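Bacillaene synthase decarboxylase PksI (Bacillus subtilis, PDB 4Q1K) catalyses the decarboxylation of a 3-methylglutaconyl group tethered to the synthase PksL, giving a 3-methylcrotonyl moiety, during biosynthesis of the antibiotic bacillaene. Local coordinates at residues K152-I164 and V241-F253. The protein carries 1 engineered substitution. Numbering follows the deposited sequence.
Sequences KYGFTPGMGATFI and VIEQELMMHEATF. Engineered in segment 241-253: A251 (natural residue Lys).
E245 meets G160 and T162 at the start of helix 161-169, a worked example of a buried carboxylate held by the first turn of another helix. With CD anti to CA (chi2 -179°), the straight side chain carries its carboxylate to the G160 and T162 amides. E245 OE1 accepts from the backbone N of G160, the N-cap residue, through its syn lone pair at 2.8 Å. E245 OE2 takes two donors from T162: the backbone N meets it nearly along the C-O axis, while OG1 comes in on the anti lone pair at 2.5 Å. Three bonds thus fix the rotation of the carboxylate, and H229 NE2 of a neighbouring subunit hydrogen-bonds to T162 OG1.

The other tight region is aromatic. The rings of F155 and F253 stack face to face, centroids 3.8 Å apart and planes at 12°, the two side chains pointing the same way. The F155 edge also turns toward the face of the active-site residue H249, at an offset and with planes at 89°. Between these regions, T252 OG1 accepts from T156 N at 3.2 Å and donates to M248 O one turn back.

Waters bridge the segments within this largely buried contact. One molecule joins T156 OG1, P157 O and E245 O; another donates to G154 O and to T252 O, the latter at 2.7 Å. The more open end is at V241, which is partly exposed and has a bound glycerol near its side chain; even there, V241 CG1 touches F163 CB at 3.8 Å.

Within this crotonase-like fold, the contact seats the loop leading into helix 161-169 against the long helix 220-252, while helix 87-94 packs on F155 and F253 and helix 127-133 lies against A161 and I164.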
ATOM      1  N   LYS B 152      -9.948   9.179  20.596  1.00 20.86           N
ATOM      2  CA  LYS B 152      -9.802  10.301  21.567  1.00 22.51           C
ATOM      3  C   LYS B 152     -10.941  10.248  22.614  1.00 24.53           C
ATOM      4  O   LYS B 152     -10.795  10.726  23.770  1.00 24.70           O
ATOM      5  CB  LYS B 152      -9.923  11.599  20.796  1.00 24.82           C
ATOM      6  CG  LYS B 152      -9.980  12.870  21.600  1.00 33.03           C
ATOM      7  CD  LYS B 152     -10.231  14.057  20.676  1.00 36.79           C
ATOM      8  CE  LYS B 152     -11.679  14.193  20.243  1.00 37.86           C
ATOM      9  NZ  LYS B 152     -11.875  15.625  19.809  1.00 34.61           N
ATOM     10  N   TYR B 153     -12.032   9.630  22.256  1.00 25.27           N
ATOM     11  CA  TYR B 153     -13.152   9.593  23.200  1.00 24.00           C
ATOM     12  C   TYR B 153     -13.148   8.278  24.007  1.00 25.86           C
ATOM     13  O   TYR B 153     -14.104   8.006  24.774  1.00 27.10           O
ATOM     14  CB  TYR B 153     -14.493   9.705  22.459  1.00 24.47           C
ATOM     15  CG  TYR B 153     -14.675  10.965  21.657  1.00 23.48           C
ATOM     16  CD1 TYR B 153     -14.714  12.195  22.293  1.00 26.06           C
ATOM     17  CD2 TYR B 153     -14.793  10.927  20.260  1.00 21.97           C
ATOM     18  CE1 TYR B 153     -14.880  13.387  21.580  1.00 27.16           C
ATOM     19  CE2 TYR B 153     -15.005  12.113  19.537  1.00 24.32           C
ATOM     20  CZ  TYR B 153     -15.045  13.318  20.203  1.00 24.88           C
ATOM     21  OH  TYR B 153     -15.163  14.517  19.626  1.00 25.04           O
ATOM     22  N   GLY B 154     -12.147   7.423  23.811  1.00 24.87           N
ATOM     23  CA  GLY B 154     -12.013   6.245  24.652  1.00 24.70           C
ATOM     24  C   GLY B 154     -12.517   5.000  24.056  1.00 27.04           C
ATOM     25  O   GLY B 154     -12.355   3.937  24.644  1.00 25.26           O
ATOM     26  N   PHE B 155     -13.124   5.092  22.856  1.00 27.30           N
ATOM     27  CA  PHE B 155     -13.755   3.877  22.294  1.00 25.59           C
ATOM     28  C   PHE B 155     -13.091   3.546  20.969  1.00 23.25           C
ATOM     29  O   PHE B 155     -12.450   4.409  20.326  1.00 20.73           O
ATOM     30  CB  PHE B 155     -15.306   4.014  22.125  1.00 26.55           C
ATOM     31  CG  PHE B 155     -15.768   5.157  21.200  1.00 26.00           C
ATOM     32  CD1 PHE B 155     -15.875   4.979  19.822  1.00 27.76           C
ATOM     33  CD2 PHE B 155     -16.148   6.402  21.740  1.00 28.62           C
ATOM     34  CE1 PHE B 155     -16.270   6.058  19.002  1.00 25.70           C
ATOM     35  CE2 PHE B 155     -16.608   7.466  20.919  1.00 28.58           C
ATOM     36  CZ  PHE B 155     -16.618   7.288  19.539  1.00 26.77           C
ATOM     37  N   THR B 156     -13.228   2.305  20.554  1.00 22.29           N
ATOM     38  CA  THR B 156     -12.600   1.855  19.291  1.00 23.11           C
ATOM     39  C   THR B 156     -13.330   2.357  18.024  1.00 23.22           C
ATOM     40  O   THR B 156     -14.495   2.703  18.093  1.00 21.99           O
ATOM     41  CB  THR B 156     -12.541   0.338  19.303  1.00 24.86           C
ATOM     42  OG1 THR B 156     -13.853  -0.198  19.617  1.00 25.47           O
ATOM     43  CG2 THR B 156     -11.464  -0.128  20.371  1.00 25.05           C
ATOM     44  N   PRO B 157     -12.621   2.443  16.884  1.00 23.00           N
ATOM     45  CA  PRO B 157     -13.246   3.033  15.695  1.00 23.01           C
ATOM     46  C   PRO B 157     -14.426   2.143  15.229  1.00 24.02           C
ATOM     47  O   PRO B 157     -14.288   0.904  15.147  1.00 26.02           O
ATOM     48  CB  PRO B 157     -12.097   3.038  14.677  1.00 22.18           C
ATOM     49  CG  PRO B 157     -10.824   3.112  15.515  1.00 22.52           C
ATOM     50  CD  PRO B 157     -11.176   2.239  16.719  1.00 21.20           C
ATOM     51  N   GLY B 158     -15.551   2.764  14.861  1.00 23.43           N
ATOM     52  CA  GLY B 158     -16.644   1.994  14.202  1.00 24.23           C
ATOM     53  C   GLY B 158     -16.803   2.451  12.753  1.00 24.80           C
ATOM     54  O   GLY B 158     -15.818   2.887  12.128  1.00 23.42           O
ATOM     55  N   MET B 159     -18.014   2.356  12.215  1.00 24.86           N
ATOM     56  CA  MET B 159     -18.291   2.818  10.856  1.00 25.44           C
ATOM     57  C   MET B 159     -17.336   2.235   9.811  1.00 22.23           C
ATOM     58  O   MET B 159     -17.044   2.874   8.800  1.00 23.28           O
ATOM     59  CB  MET B 159     -18.259   4.347  10.796  1.00 28.55           C
ATOM     60  CG  MET B 159     -19.031   5.028  11.914  1.00 33.92           C
ATOM     61  SD  MET B 159     -20.730   5.415  11.450  1.00 44.26           S
ATOM     62  CE  MET B 159     -20.502   6.980  10.607  1.00 33.83           C
ATOM     63  N   GLY B 160     -16.860   1.020  10.060  1.00 21.56           N
ATOM     64  CA  GLY B 160     -15.990   0.313   9.123  1.00 22.39           C
ATOM     65  C   GLY B 160     -14.624   0.984   8.985  1.00 20.71           C
ATOM     66  O   GLY B 160     -13.878   0.594   8.073  1.00 19.95           O
ATOM     67  N   ALA B 161     -14.316   1.913   9.897  1.00 19.51           N
ATOM     68  CA  ALA B 161     -13.052   2.650   9.835  1.00 19.47           C
ATOM     69  C   ALA B 161     -11.905   1.637   9.858  1.00 20.14           C
ATOM     70  O   ALA B 161     -10.864   1.865   9.207  1.00 20.63           O
ATOM     71  CB  ALA B 161     -12.969   3.576  11.041  1.00 19.81           C
ATOM     72  N   THR B 162     -12.012   0.533  10.641  1.00 19.03           N
ATOM     73  CA  THR B 162     -10.771  -0.330  10.722  1.00 19.36           C
ATOM     74  C   THR B 162     -10.574  -1.169   9.477  1.00 21.12           C
ATOM     75  O   THR B 162      -9.503  -1.769   9.275  1.00 21.42           O
ATOM     76  CB  THR B 162     -10.858  -1.310  11.954  1.00 20.36           C
ATOM     77  OG1 THR B 162     -11.958  -2.250  11.729  1.00 23.47           O
ATOM     78  CG2 THR B 162     -11.160  -0.497  13.241  1.00 18.94           C
ATOM     79  N   PHE B 163     -11.552  -1.170   8.578  1.00 20.08           N
ATOM     80  CA  PHE B 163     -11.359  -1.886   7.297  1.00 20.01           C
ATOM     81  C   PHE B 163     -10.967  -0.838   6.224  1.00 17.46           C
ATOM     82  O   PHE B 163      -9.983  -1.020   5.488  1.00 20.83           O
ATOM     83  CB  PHE B 163     -12.703  -2.525   6.945  1.00 21.17           C
ATOM     84  CG  PHE B 163     -12.711  -3.105   5.556  1.00 22.20           C
ATOM     85  CD1 PHE B 163     -11.983  -4.255   5.310  1.00 22.25           C
ATOM     86  CD2 PHE B 163     -13.345  -2.440   4.502  1.00 24.84           C
ATOM     87  CE1 PHE B 163     -11.972  -4.834   4.034  1.00 25.26           C
ATOM     88  CE2 PHE B 163     -13.266  -2.981   3.204  1.00 30.08           C
ATOM     89  CZ  PHE B 163     -12.560  -4.186   2.978  1.00 24.02           C
ATOM     90  N   ILE B 164     -11.712   0.299   6.140  1.00 17.83           N
ATOM     91  CA  ILE B 164     -11.536   1.209   4.968  1.00 16.91           C
ATOM     92  C   ILE B 164     -10.298   2.085   5.093  1.00 19.81           C
ATOM     93  O   ILE B 164      -9.689   2.479   4.081  1.00 17.27           O
ATOM     94  CB  ILE B 164     -12.828   2.010   4.692  1.00 17.28           C
ATOM     95  CG1 ILE B 164     -12.871   2.547   3.210  1.00 18.25           C
ATOM     96  CG2 ILE B 164     -12.913   3.148   5.685  1.00 18.40           C
ATOM     97  CD1 ILE B 164     -12.837   1.476   2.108  1.00 18.28           C
ATOM     98  N   VAL B 241     -16.169  -7.273   9.326  1.00 23.06           N
ATOM     99  CA  VAL B 241     -15.479  -6.256  10.063  1.00 23.10           C
ATOM    100  C   VAL B 241     -16.430  -5.418  10.864  1.00 22.49           C
ATOM    101  O   VAL B 241     -16.133  -5.114  11.980  1.00 21.97           O
ATOM    102  CB  VAL B 241     -14.456  -5.425   9.153  1.00 22.08           C
ATOM    103  CG1 VAL B 241     -13.691  -4.438  10.041  1.00 23.48           C
ATOM    104  CG2 VAL B 241     -13.485  -6.412   8.524  1.00 26.70           C
ATOM    105  N   ILE B 242     -17.617  -5.116  10.325  1.00 22.52           N
ATOM    106  CA  ILE B 242     -18.663  -4.376  11.056  1.00 23.77           C
ATOM    107  C   ILE B 242     -19.034  -5.167  12.332  1.00 24.91           C
ATOM    108  O   ILE B 242     -19.125  -4.576  13.420  1.00 23.93           O
ATOM    109  CB  ILE B 242     -19.882  -4.141  10.137  1.00 24.69           C
ATOM    110  CG1 ILE B 242     -19.497  -3.106   9.024  1.00 21.90           C
ATOM    111  CG2 ILE B 242     -21.040  -3.564  10.921  1.00 25.67           C
ATOM    112  CD1 ILE B 242     -18.969  -1.770   9.568  1.00 22.11           C
ATOM    113  N   GLU B 243     -19.137  -6.488  12.202  1.00 28.21           N
ATOM    114  CA  GLU B 243     -19.509  -7.346  13.392  1.00 27.90           C
ATOM    115  C   GLU B 243     -18.305  -7.254  14.385  1.00 26.66           C
ATOM    116  O   GLU B 243     -18.516  -7.113  15.582  1.00 28.89           O
ATOM    117  CB  GLU B 243     -19.646  -8.809  13.009  1.00 34.00           C
ATOM    118  CG  GLU B 243     -20.768  -9.292  12.092  1.00 47.58           C
ATOM    119  CD  GLU B 243     -20.641 -10.820  11.716  1.00 62.04           C
ATOM    120  OE1 GLU B 243     -20.077 -11.639  12.498  1.00 62.32           O
ATOM    121  OE2 GLU B 243     -21.111 -11.220  10.613  1.00 74.58           O
ATOM    122  N   GLN B 244     -17.053  -7.367  13.919  1.00 24.27           N
ATOM    123  CA  GLN B 244     -15.915  -7.183  14.829  1.00 25.03           C
ATOM    124  C   GLN B 244     -15.884  -5.812  15.533  1.00 26.55           C
ATOM    125  O   GLN B 244     -15.617  -5.710  16.725  1.00 25.47           O
ATOM    126  CB  GLN B 244     -14.622  -7.427  14.048  1.00 25.84           C
ATOM    127  CG  GLN B 244     -14.576  -8.858  13.647  1.00 25.55           C
ATOM    128  CD  GLN B 244     -13.476  -9.159  12.683  1.00 29.78           C
ATOM    129  OE1 GLN B 244     -12.960  -8.311  11.933  1.00 28.96           O
ATOM    130  NE2 GLN B 244     -13.139 -10.407  12.651  1.00 34.85           N
ATOM    131  N   GLU B 245     -16.153  -4.746  14.780  1.00 22.97           N
ATOM    132  CA  GLU B 245     -16.170  -3.423  15.396  1.00 21.47           C
ATOM    133  C   GLU B 245     -17.315  -3.269  16.406  1.00 24.87           C
ATOM    134  O   GLU B 245     -17.168  -2.567  17.418  1.00 23.06           O
ATOM    135  CB  GLU B 245     -16.366  -2.410  14.296  1.00 23.16           C
ATOM    136  CG  GLU B 245     -15.055  -2.263  13.487  1.00 21.04           C
ATOM    137  CD  GLU B 245     -15.160  -1.242  12.381  1.00 25.10           C
ATOM    138  OE1 GLU B 245     -16.208  -0.675  12.187  1.00 22.93           O
ATOM    139  OE2 GLU B 245     -14.164  -1.006  11.638  1.00 22.39           O
ATOM    140  N   LEU B 246     -18.454  -3.896  16.111  1.00 26.47           N
ATOM    141  CA  LEU B 246     -19.566  -3.889  17.092  1.00 26.46           C
ATOM    142  C   LEU B 246     -19.111  -4.607  18.375  1.00 26.25           C
ATOM    143  O   LEU B 246     -19.398  -4.113  19.447  1.00 27.00           O
ATOM    144  CB  LEU B 246     -20.855  -4.562  16.524  1.00 27.84           C
ATOM    145  CG  LEU B 246     -21.676  -3.724  15.534  1.00 29.59           C
ATOM    146  CD1 LEU B 246     -22.800  -4.537  14.888  1.00 31.77           C
ATOM    147  CD2 LEU B 246     -22.222  -2.477  16.246  1.00 31.40           C
ATOM    148  N   MET B 247     -18.384  -5.710  18.236  1.00 25.91           N
ATOM    149  CA  MET B 247     -17.834  -6.417  19.385  1.00 30.09           C
ATOM    150  C   MET B 247     -16.906  -5.516  20.198  1.00 29.83           C
ATOM    151  O   MET B 247     -16.977  -5.489  21.426  1.00 28.22           O
ATOM    152  CB  MET B 247     -17.087  -7.674  18.934  1.00 31.62           C
ATOM    153  CG  MET B 247     -17.990  -8.854  18.619  1.00 42.94           C
ATOM    154  SD  MET B 247     -17.073 -10.382  18.351  1.00 61.25           S
ATOM    155  CE  MET B 247     -15.717  -9.790  17.340  1.00 55.75           C
ATOM    156  N   MET B 248     -16.035  -4.781  19.510  1.00 26.75           N
ATOM    157  CA  MET B 248     -15.095  -3.882  20.191  1.00 23.95           C
ATOM    158  C   MET B 248     -15.846  -2.742  20.890  1.00 26.44           C
ATOM    159  O   MET B 248     -15.438  -2.303  21.985  1.00 26.54           O
ATOM    160  CB  MET B 248     -13.998  -3.370  19.208  1.00 24.21           C
ATOM    161  CG  MET B 248     -13.066  -4.488  18.747  1.00 26.27           C
ATOM    162  SD  MET B 248     -11.620  -3.742  17.899  1.00 30.84           S
ATOM    163  CE  MET B 248     -12.443  -3.191  16.386  1.00 30.21           C
ATOM    164  N   HIS B 249     -16.948  -2.295  20.304  1.00 26.09           N
ATOM    165  CA  HIS B 249     -17.746  -1.227  20.902  1.00 27.14           C
ATOM    166  C   HIS B 249     -18.349  -1.812  22.190  1.00 28.04           C
ATOM    167  O   HIS B 249     -18.471  -1.113  23.214  1.00 27.53           O
ATOM    168  CB  HIS B 249     -18.874  -0.806  19.974  1.00 28.59           C
ATOM    169  CG  HIS B 249     -18.502   0.300  19.012  1.00 30.32           C
ATOM    170  ND1 HIS B 249     -17.222   0.807  18.902  1.00 30.78           N
ATOM    171  CD2 HIS B 249     -19.262   1.033  18.183  1.00 27.24           C
ATOM    172  CE1 HIS B 249     -17.196   1.769  17.989  1.00 26.25           C
ATOM    173  NE2 HIS B 249     -18.426   1.943  17.553  1.00 31.21           N
ATOM    174  N   GLU B 250     -18.766  -3.074  22.097  1.00 29.74           N
ATOM    175  CA  GLU B 250     -19.317  -3.753  23.354  1.00 30.09           C
ATOM    176  C   GLU B 250     -18.307  -3.724  24.474  1.00 32.36           C
ATOM    177  O   GLU B 250     -18.612  -3.463  25.659  1.00 32.48           O
ATOM    178  CB  GLU B 250     -19.701  -5.209  22.995  1.00 34.84           C
ATOM    179  CG  GLU B 250     -19.828  -6.138  24.173  1.00 55.13           C
ATOM    180  CD  GLU B 250     -21.275  -6.264  24.532  1.00 63.67           C
ATOM    181  OE1 GLU B 250     -21.844  -7.354  24.292  1.00 70.69           O
ATOM    182  OE2 GLU B 250     -21.850  -5.248  24.985  1.00 72.95           O
ATOM    183  N   ALA B 251     -17.056  -3.914  24.131  1.00 28.40           N
ATOM    184  CA  ALA B 251     -16.047  -3.974  25.140  1.00 31.33           C
ATOM    185  C   ALA B 251     -15.486  -2.586  25.572  1.00 33.08           C
ATOM    186  O   ALA B 251     -14.806  -2.497  26.578  1.00 33.20           O
ATOM    187  CB  ALA B 251     -14.931  -4.848  24.616  1.00 33.59           C
ATOM    188  N   THR B 252     -15.690  -1.519  24.778  1.00 29.29           N
ATOM    189  CA  THR B 252     -15.046  -0.226  25.076  1.00 26.93           C
ATOM    190  C   THR B 252     -16.013   0.974  25.248  1.00 30.15           C
ATOM    191  O   THR B 252     -15.628   1.984  25.873  1.00 33.51           O
ATOM    192  CB  THR B 252     -13.899   0.125  24.003  1.00 27.46           C
ATOM    193  OG1 THR B 252     -14.472   0.320  22.699  1.00 28.42           O
ATOM    194  CG2 THR B 252     -12.935  -1.034  23.903  1.00 26.39           C
ATOM    195  N   PHE B 253     -17.155   0.956  24.598  1.00 25.65           N
ATOM    196  CA  PHE B 253     -17.973   2.154  24.505  1.00 29.26           C
ATOM    197  C   PHE B 253     -18.726   2.482  25.797  1.00 34.54           C
ATOM    198  O   PHE B 253     -19.110   3.578  26.028  1.00 36.25           O
ATOM    199  CB  PHE B 253     -18.978   2.053  23.344  1.00 29.65           C
ATOM    200  CG  PHE B 253     -19.128   3.302  22.521  1.00 28.68           C
ATOM    201  CD1 PHE B 253     -18.997   3.248  21.160  1.00 26.07           C
ATOM    202  CD2 PHE B 253     -19.420   4.506  23.087  1.00 25.88           C
ATOM    203  CE1 PHE B 253     -19.141   4.361  20.390  1.00 25.73           C
ATOM    204  CE2 PHE B 253     -19.566   5.623  22.318  1.00 27.27           C
ATOM    205  CZ  PHE B 253     -19.443   5.553  20.962  1.00 27.85           C
TER
HETATM  206  O   HOH W   1     -13.321   2.731  27.124  1.00 34.16           O
HETATM  207  O   HOH W   2     -14.829  -0.769  17.168  1.00 22.64           O